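Local coordinates for putidaredoxin reductase (Pseudomonas putida, PDB 1Q1R), which probably uses its bound FAD to pass electrons from NADH to putidaredoxin, the iron-sulfur protein that feeds the cytochrome P450cam monooxygenase, at residues P47-Y52 / G158-E163; P398-L401 / S405-L408. All coordinates share one frame; numbering follows the deposited sequence.

Interaction 1 comes first along the chain and closes before interaction 2 opens. Their centres lie 33 Å apart, and their nearest atoms are about 18 Å apart, so they do not touch. Interaction 1 lies in the pyridine nucleotide-disulphide oxidoreductase region, where residues 47-52 and the start of helix 159-170 meet at the flavin. Interaction 2 belongs to the reductase C-terminal region and joins the short helix 398-401 to residues 405-408, which lead into helix 408-421. The antiparallel sheet of that region borders both: strand 328-333 reaches Glu163, and strand 360-367 packs against Leu401 and Leu408. One contact is thus polar and at the cofactor, the other apolar and far from it.

Interaction 1. Residues P47-Y52 / G158-E163; sequences PLSKAY and GYIGLE. With FAD (flavin-adenine dinucleotide), chain C.
Ser49 and Lys50 both bond to one carboxylate oxygen of Glu163, next to the flavin. Just before them, Leu48 takes part through the cofactor: its CB lies 4.0 Å from the methyl C7M of FAD. Ser49 follows, with its hydroxyl turned between the backbone N and the carbonyl carbon (chi1 56°). Ser49 OG gives a short hydrogen bond to Glu163 OE1, 2.5 Å long and almost in line with the C-O bond. Ser49 OG also sits 3.5 Å from FAD C6, and Ser49 CB touches the branch methyl CG2 of Ile160. Ile160 CD1 reaches the same ring atom, FAD C6, at 3.5 Å. Lys50 is extended as far as CE and bends at its last torsion (chi4 63°), which brings the ammonium between Glu163 and the flavin. Lys50 NZ forms a salt bridge with Glu163 OE1 at 2.7 Å, on the syn side and 25° out of the carboxylate plane. The same nitrogen bonds to FAD O4 at 2.8 Å and more weakly to FAD N5. Pro46 O is a further acceptor for it. The positive charge beside O4 and N5 would tend to stabilise a reduced flavin. Glutamine in place of Glu163 would probably cost Lys50 its charged partner and leave its ammonium less firmly placed at the flavin. The other oxygen, Glu163 OE2, is held by Ser331 OG and Asp332 N. The contact therefore joins the loop between strand 31-35 and helix 67-72 to the start of helix 159-170, which carries part of what is probably a Rossmann-type GxGxxG turn, with Gly158 at the N-cap. Strand 328-333 borders it through Glu163 and Lys50, and helix 136-144 packs against Leu48.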
ATOM      1  N   PRO A  47      -4.180   7.171  -7.003  1.00 16.68           N
ATOM      2  CA  PRO A  47      -4.991   7.497  -8.180  1.00 16.21           C
ATOM      3  C   PRO A  47      -4.798   6.519  -9.340  1.00 16.93           C
ATOM      4  O   PRO A  47      -5.654   6.425 -10.217  1.00 17.22           O
ATOM      5  CB  PRO A  47      -4.520   8.905  -8.553  1.00 16.64           C
ATOM      6  CG  PRO A  47      -4.062   9.485  -7.245  1.00 16.55           C
ATOM      7  CD  PRO A  47      -3.324   8.313  -6.623  1.00 16.09           C
ATOM      8  N   LEU A  48      -3.682   5.791  -9.336  1.00 16.66           N
ATOM      9  CA  LEU A  48      -3.370   4.854 -10.415  1.00 17.63           C
ATOM     10  C   LEU A  48      -4.301   3.650 -10.569  1.00 17.55           C
ATOM     11  O   LEU A  48      -4.238   2.949 -11.580  1.00 18.28           O
ATOM     12  CB  LEU A  48      -1.915   4.380 -10.307  1.00 17.90           C
ATOM     13  CG  LEU A  48      -0.855   5.488 -10.288  1.00 20.60           C
ATOM     14  CD1 LEU A  48       0.523   4.867 -10.399  1.00 21.22           C
ATOM     15  CD2 LEU A  48      -1.085   6.470 -11.422  1.00 21.48           C
ATOM     16  N   SER A  49      -5.139   3.384  -9.570  1.00 17.24           N
ATOM     17  CA  SER A  49      -6.113   2.297  -9.680  1.00 18.56           C
ATOM     18  C   SER A  49      -7.493   2.915  -9.450  1.00 18.50           C
ATOM     19  O   SER A  49      -8.492   2.209  -9.299  1.00 20.11           O
ATOM     20  CB  SER A  49      -5.850   1.192  -8.651  1.00 17.86           C
ATOM     21  OG  SER A  49      -5.828   1.700  -7.330  1.00 19.70           O
ATOM     22  N   LYS A  50      -7.530   4.246  -9.447  1.00 17.04           N
ATOM     23  CA  LYS A  50      -8.760   4.995  -9.222  1.00 17.58           C
ATOM     24  C   LYS A  50      -9.059   6.032 -10.320  1.00 17.83           C
ATOM     25  O   LYS A  50      -9.210   5.670 -11.488  1.00 18.07           O
ATOM     26  CB  LYS A  50      -8.701   5.662  -7.837  1.00 17.06           C
ATOM     27  CG  LYS A  50      -8.438   4.659  -6.704  1.00 17.77           C
ATOM     28  CD  LYS A  50      -8.261   5.347  -5.352  1.00 18.78           C
ATOM     29  CE  LYS A  50      -7.923   4.341  -4.263  1.00 18.72           C
ATOM     30  NZ  LYS A  50      -6.625   3.642  -4.510  1.00 18.69           N
ATOM     31  N   ALA A  51      -9.134   7.310  -9.950  1.00 17.25           N
ATOM     32  CA  ALA A  51      -9.462   8.375 -10.902  1.00 17.84           C
ATOM     33  C   ALA A  51      -8.503   8.550 -12.086  1.00 17.60           C
ATOM     34  O   ALA A  51      -8.940   8.894 -13.190  1.00 17.82           O
ATOM     35  CB  ALA A  51      -9.623   9.717 -10.157  1.00 16.13           C
ATOM     36  N   TYR A  52      -7.207   8.343 -11.872  1.00 17.01           N
ATOM     37  CA  TYR A  52      -6.274   8.495 -12.979  1.00 16.96           C
ATOM     38  C   TYR A  52      -6.456   7.319 -13.941  1.00 16.59           C
ATOM     39  O   TYR A  52      -6.488   7.502 -15.159  1.00 16.03           O
ATOM     40  CB  TYR A  52      -4.826   8.549 -12.497  1.00 16.66           C
ATOM     41  CG  TYR A  52      -3.889   9.047 -13.581  1.00 18.47           C
ATOM     42  CD1 TYR A  52      -3.951  10.372 -14.020  1.00 18.74           C
ATOM     43  CD2 TYR A  52      -2.983   8.192 -14.200  1.00 17.71           C
ATOM     44  CE1 TYR A  52      -3.133  10.834 -15.056  1.00 19.21           C
ATOM     45  CE2 TYR A  52      -2.154   8.650 -15.241  1.00 19.87           C
ATOM     46  CZ  TYR A  52      -2.239   9.971 -15.658  1.00 19.40           C
ATOM     47  OH  TYR A  52      -1.430  10.434 -16.669  1.00 19.74           O
ATOM     48  N   GLY A 158      -6.563  -8.848  -4.389  1.00 27.74           N
ATOM     49  CA  GLY A 158      -6.320  -7.915  -3.299  1.00 26.30           C
ATOM     50  C   GLY A 158      -7.080  -6.625  -3.579  1.00 25.17           C
ATOM     51  O   GLY A 158      -7.797  -6.541  -4.576  1.00 23.67           O
ATOM     52  N   TYR A 159      -6.935  -5.618  -2.720  1.00 24.77           N
ATOM     53  CA  TYR A 159      -7.647  -4.356  -2.921  1.00 25.17           C
ATOM     54  C   TYR A 159      -7.344  -3.690  -4.263  1.00 24.94           C
ATOM     55  O   TYR A 159      -8.243  -3.146  -4.906  1.00 24.72           O
ATOM     56  CB  TYR A 159      -7.345  -3.365  -1.789  1.00 25.54           C
ATOM     57  CG  TYR A 159      -7.994  -3.725  -0.468  1.00 27.88           C
ATOM     58  CD1 TYR A 159      -7.274  -4.377   0.534  1.00 27.85           C
ATOM     59  CD2 TYR A 159      -9.336  -3.432  -0.231  1.00 28.34           C
ATOM     60  CE1 TYR A 159      -7.879  -4.727   1.741  1.00 29.77           C
ATOM     61  CE2 TYR A 159      -9.952  -3.781   0.970  1.00 29.55           C
ATOM     62  CZ  TYR A 159      -9.217  -4.426   1.952  1.00 29.52           C
ATOM     63  OH  TYR A 159      -9.824  -4.769   3.140  1.00 30.11           O
ATOM     64  N   ILE A 160      -6.087  -3.726  -4.690  1.00 24.91           N
ATOM     65  CA  ILE A 160      -5.735  -3.109  -5.961  1.00 25.32           C
ATOM     66  C   ILE A 160      -6.387  -3.871  -7.112  1.00 24.42           C
ATOM     67  O   ILE A 160      -6.882  -3.266  -8.062  1.00 24.01           O
ATOM     68  CB  ILE A 160      -4.206  -3.059  -6.169  1.00 26.96           C
ATOM     69  CG1 ILE A 160      -3.532  -2.430  -4.945  1.00 29.28           C
ATOM     70  CG2 ILE A 160      -3.876  -2.242  -7.411  1.00 26.57           C
ATOM     71  CD1 ILE A 160      -4.150  -1.115  -4.496  1.00 30.02           C
ATOM     72  N   GLY A 161      -6.399  -5.199  -7.024  1.00 23.53           N
ATOM     73  CA  GLY A 161      -7.021  -5.986  -8.074  1.00 21.56           C
ATOM     74  C   GLY A 161      -8.490  -5.621  -8.174  1.00 21.50           C
ATOM     75  O   GLY A 161      -9.040  -5.458  -9.270  1.00 21.01           O
ATOM     76  N   LEU A 162      -9.131  -5.486  -7.018  1.00 20.68           N
ATOM     77  CA  LEU A 162     -10.543  -5.121  -6.963  1.00 20.63           C
ATOM     78  C   LEU A 162     -10.772  -3.705  -7.499  1.00 20.15           C
ATOM     79  O   LEU A 162     -11.768  -3.438  -8.178  1.00 19.80           O
ATOM     80  CB  LEU A 162     -11.047  -5.222  -5.524  1.00 21.20           C
ATOM     81  CG  LEU A 162     -11.037  -6.652  -4.970  1.00 22.65           C
ATOM     82  CD1 LEU A 162     -11.362  -6.633  -3.475  1.00 23.76           C
ATOM     83  CD2 LEU A 162     -12.041  -7.497  -5.746  1.00 20.55           C
ATOM     84  N   GLU A 163      -9.863  -2.791  -7.179  1.00 19.52           N
ATOM     85  CA  GLU A 163      -9.992  -1.418  -7.665  1.00 19.78           C
ATOM     86  C   GLU A 163      -9.802  -1.374  -9.181  1.00 19.58           C
ATOM     87  O   GLU A 163     -10.447  -0.588  -9.877  1.00 20.04           O
ATOM     88  CB  GLU A 163      -8.981  -0.516  -6.963  1.00 20.20           C
ATOM     89  CG  GLU A 163      -9.413  -0.158  -5.546  1.00 21.86           C
ATOM     90  CD  GLU A 163      -8.429   0.745  -4.845  1.00 23.88           C
ATOM     91  OE1 GLU A 163      -7.513   1.262  -5.519  1.00 23.55           O
ATOM     92  OE2 GLU A 163      -8.577   0.943  -3.619  1.00 25.15           O
TER
HETATM   93  PA  FAD C 749       7.516   3.134  -3.492  1.00 22.85           P
HETATM   94  O1A FAD C 749       7.716   1.803  -4.114  1.00 21.51           O
HETATM   95  O2A FAD C 749       6.344   3.939  -3.906  1.00 23.56           O
HETATM   96  O5B FAD C 749       8.828   4.026  -3.710  1.00 22.88           O
HETATM   97  C5B FAD C 749      10.144   3.461  -3.660  1.00 24.60           C
HETATM   98  C4B FAD C 749      10.973   4.033  -4.823  1.00 25.32           C
HETATM   99  O4B FAD C 749      12.405   3.790  -4.583  1.00 24.74           O
HETATM  100  C3B FAD C 749      10.640   3.317  -6.141  1.00 25.39           C
HETATM  101  O3B FAD C 749      10.676   4.267  -7.214  1.00 25.67           O
HETATM  102  C2B FAD C 749      11.781   2.342  -6.298  1.00 25.76           C
HETATM  103  O2B FAD C 749      11.994   2.044  -7.681  1.00 26.90           O
HETATM  104  C1B FAD C 749      12.943   3.153  -5.762  1.00 25.83           C
HETATM  105  N9A FAD C 749      14.165   2.352  -5.475  1.00 27.11           N
HETATM  106  C8A FAD C 749      14.221   1.148  -4.879  1.00 27.77           C
HETATM  107  N7A FAD C 749      15.498   0.748  -4.823  1.00 28.81           N
HETATM  108  C5A FAD C 749      16.247   1.697  -5.378  1.00 28.55           C
HETATM  109  C6A FAD C 749      17.617   1.837  -5.607  1.00 29.91           C
HETATM  110  N6A FAD C 749      18.461   0.873  -5.243  1.00 29.37           N
HETATM  111  N1A FAD C 749      18.079   2.959  -6.213  1.00 29.68           N
HETATM  112  C2A FAD C 749      17.240   3.932  -6.595  1.00 29.78           C
HETATM  113  N3A FAD C 749      15.920   3.814  -6.387  1.00 27.80           N
HETATM  114  C4A FAD C 749      15.405   2.714  -5.786  1.00 27.75           C
HETATM  115  N1  FAD C 749      -2.179   3.048  -0.060  1.00 21.11           N
HETATM  116  C2  FAD C 749      -3.254   3.563   0.674  1.00 21.86           C
HETATM  117  O2  FAD C 749      -3.106   3.853   1.860  1.00 25.16           O
HETATM  118  N3  FAD C 749      -4.495   3.756   0.041  1.00 19.74           N
HETATM  119  C4  FAD C 749      -4.650   3.437  -1.329  1.00 20.01           C
HETATM  120  O4  FAD C 749      -5.727   3.653  -1.880  1.00 19.62           O
HETATM  121  C4X FAD C 749      -3.570   2.918  -2.062  1.00 19.58           C
HETATM  122  N5  FAD C 749      -3.693   2.656  -3.395  1.00 18.41           N
HETATM  123  C5X FAD C 749      -2.644   2.220  -4.153  1.00 18.89           C
HETATM  124  C6  FAD C 749      -2.809   1.989  -5.534  1.00 17.76           C
HETATM  125  C7  FAD C 749      -1.717   1.562  -6.323  1.00 17.37           C
HETATM  126  C7M FAD C 749      -1.932   1.284  -7.823  1.00 17.13           C
HETATM  127  C8  FAD C 749      -0.445   1.372  -5.723  1.00 16.67           C
HETATM  128  C8M FAD C 749       0.772   0.934  -6.553  1.00 16.73           C
HETATM  129  C9  FAD C 749      -0.283   1.601  -4.346  1.00 17.47           C
HETATM  130  C9A FAD C 749      -1.376   2.023  -3.557  1.00 17.80           C
HETATM  131  N10 FAD C 749      -1.226   2.274  -2.166  1.00 20.28           N
HETATM  132  C10 FAD C 749      -2.333   2.730  -1.420  1.00 19.12           C
HETATM  133  C1' FAD C 749       0.088   2.047  -1.491  1.00 20.18           C
HETATM  134  C2' FAD C 749       0.814   3.375  -1.262  1.00 20.72           C
HETATM  135  O2' FAD C 749       0.810   4.126  -2.480  1.00 21.17           O
HETATM  136  C3' FAD C 749       2.262   3.139  -0.792  1.00 20.70           C
HETATM  137  O3' FAD C 749       2.245   2.298   0.368  1.00 21.65           O
HETATM  138  C4' FAD C 749       2.948   4.469  -0.457  1.00 21.09           C
HETATM  139  O4' FAD C 749       2.955   5.309  -1.614  1.00 21.15           O
HETATM  140  C5' FAD C 749       4.397   4.274   0.020  1.00 21.79           C
HETATM  141  O5' FAD C 749       5.272   3.861  -1.044  1.00 20.68           O
HETATM  142  P   FAD C 749       6.868   3.905  -0.796  1.00 20.36           P
HETATM  143  O1P FAD C 749       7.340   5.278  -1.070  1.00 18.93           O
HETATM  144  O2P FAD C 749       7.132   3.335   0.544  1.00 20.08           O
HETATM  145  O3P FAD C 749       7.464   2.866  -1.893  1.00 22.24           O

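Interaction 2. Residues P398-L401 / S405-L408; sequences PNLL and SVPL
Val406 and Leu408 meet Leu400 and Leu401 in two apolar pairs, and no hydrogen bond links the segments. Val406 comes first along 405-408. Its side chain points toward the short, weakly bonded helix 398-401. Val406 CG2, set opposite the carbonyl carbon, is the methyl that reaches Leu400, and it lies 4.2 Å from Leu400 CD2. The two side chains cross at an oblique angle and touch through one methyl each. Pro407 points away from the helix and occupies the N-cap position of helix 408-421. Leu408 follows as the first residue of that helix. Its CG is turned opposite the backbone N (chi1 -159°), which carries the methyl CD1 back to Leu401. Leu408 CD1 and Leu401 CD2 are 4.0 Å apart. Leu401 leaves its backbone facing away from 405-408, and the end of its side chain makes the touch. The buried pair, Leu401 and Leu408, rests on Phe364 of strand 360-367. Leu400 and Val406 are more open, and Ile411 of helix 408-421 packs on both. Arg353 ties the two segments through their backbones, with NH1 on Leu401 O and NH2 on Val406 O. The contact thus closes the turn between helices 398-401 and 408-421 over strand 360-367, with helix 380-391 packed against Leu408.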
ATOM      1  N   PRO A 398     -18.376  -5.147  23.979  1.00 28.70           N
ATOM      2  CA  PRO A 398     -18.611  -5.925  22.759  1.00 29.66           C
ATOM      3  C   PRO A 398     -20.089  -6.123  22.431  1.00 29.89           C
ATOM      4  O   PRO A 398     -20.505  -5.991  21.278  1.00 30.43           O
ATOM      5  CB  PRO A 398     -17.906  -7.247  23.052  1.00 28.98           C
ATOM      6  CG  PRO A 398     -16.784  -6.833  23.949  1.00 28.83           C
ATOM      7  CD  PRO A 398     -17.461  -5.862  24.885  1.00 28.09           C
ATOM      8  N   ASN A 399     -20.881  -6.429  23.453  1.00 30.39           N
ATOM      9  CA  ASN A 399     -22.304  -6.676  23.260  1.00 30.92           C
ATOM     10  C   ASN A 399     -23.122  -5.482  22.767  1.00 29.31           C
ATOM     11  O   ASN A 399     -24.302  -5.626  22.469  1.00 28.69           O
ATOM     12  CB  ASN A 399     -22.917  -7.245  24.546  1.00 33.07           C
ATOM     13  CG  ASN A 399     -22.244  -8.541  24.985  1.00 36.17           C
ATOM     14  OD1 ASN A 399     -21.816  -9.345  24.149  1.00 37.76           O
ATOM     15  ND2 ASN A 399     -22.155  -8.753  26.295  1.00 36.58           N
ATOM     16  N   LEU A 400     -22.506  -4.307  22.671  1.00 28.33           N
ATOM     17  CA  LEU A 400     -23.231  -3.137  22.181  1.00 26.15           C
ATOM     18  C   LEU A 400     -22.700  -2.656  20.831  1.00 25.43           C
ATOM     19  O   LEU A 400     -23.355  -1.878  20.142  1.00 24.27           O
ATOM     20  CB  LEU A 400     -23.153  -1.994  23.191  1.00 26.11           C
ATOM     21  CG  LEU A 400     -23.932  -2.133  24.501  1.00 26.07           C
ATOM     22  CD1 LEU A 400     -23.673  -0.911  25.369  1.00 25.88           C
ATOM     23  CD2 LEU A 400     -25.416  -2.270  24.207  1.00 26.62           C
ATOM     24  N   LEU A 401     -21.517  -3.123  20.453  1.00 25.26           N
ATOM     25  CA  LEU A 401     -20.918  -2.694  19.193  1.00 25.26           C
ATOM     26  C   LEU A 401     -21.826  -2.918  17.981  1.00 25.50           C
ATOM     27  O   LEU A 401     -21.848  -2.101  17.060  1.00 25.20           O
ATOM     28  CB  LEU A 401     -19.567  -3.389  18.984  1.00 24.23           C
ATOM     29  CG  LEU A 401     -18.459  -3.021  19.977  1.00 23.61           C
ATOM     30  CD1 LEU A 401     -17.215  -3.849  19.668  1.00 23.63           C
ATOM     31  CD2 LEU A 401     -18.140  -1.528  19.889  1.00 23.16           C
ATOM     32  N   SER A 405     -28.847   1.081  17.806  1.00 31.47           N
ATOM     33  CA  SER A 405     -29.701   2.011  18.537  1.00 30.65           C
ATOM     34  C   SER A 405     -28.850   2.722  19.585  1.00 30.42           C
ATOM     35  O   SER A 405     -29.294   3.678  20.218  1.00 31.01           O
ATOM     36  CB  SER A 405     -30.855   1.265  19.218  1.00 30.46           C
ATOM     37  OG  SER A 405     -30.389   0.466  20.290  1.00 30.87           O
ATOM     38  N   VAL A 406     -27.620   2.244  19.755  1.00 29.01           N
ATOM     39  CA  VAL A 406     -26.681   2.811  20.722  1.00 28.19           C
ATOM     40  C   VAL A 406     -25.501   3.443  19.983  1.00 28.60           C
ATOM     41  O   VAL A 406     -24.651   2.736  19.443  1.00 28.30           O
ATOM     42  CB  VAL A 406     -26.133   1.718  21.665  1.00 27.95           C
ATOM     43  CG1 VAL A 406     -25.198   2.333  22.685  1.00 26.44           C
ATOM     44  CG2 VAL A 406     -27.286   0.993  22.354  1.00 26.28           C
ATOM     45  N   PRO A 407     -25.436   4.784  19.946  1.00 28.69           N
ATOM     46  CA  PRO A 407     -24.344   5.479  19.260  1.00 28.62           C
ATOM     47  C   PRO A 407     -22.960   5.045  19.744  1.00 28.86           C
ATOM     48  O   PRO A 407     -22.732   4.855  20.942  1.00 28.16           O
ATOM     49  CB  PRO A 407     -24.633   6.949  19.555  1.00 29.28           C
ATOM     50  CG  PRO A 407     -26.130   6.977  19.640  1.00 29.27           C
ATOM     51  CD  PRO A 407     -26.412   5.750  20.482  1.00 29.83           C
ATOM     52  N   LEU A 408     -22.039   4.891  18.800  1.00 28.37           N
ATOM     53  CA  LEU A 408     -20.682   4.471  19.117  1.00 28.50           C
ATOM     54  C   LEU A 408     -20.036   5.469  20.073  1.00 28.18           C
ATOM     55  O   LEU A 408     -19.259   5.090  20.949  1.00 27.21           O
ATOM     56  CB  LEU A 408     -19.869   4.345  17.825  1.00 29.78           C
ATOM     57  CG  LEU A 408     -18.612   3.473  17.848  1.00 30.67           C
ATOM     58  CD1 LEU A 408     -18.933   2.092  18.409  1.00 31.09           C
ATOM     59  CD2 LEU A 408     -18.062   3.357  16.428  1.00 29.53           C
TER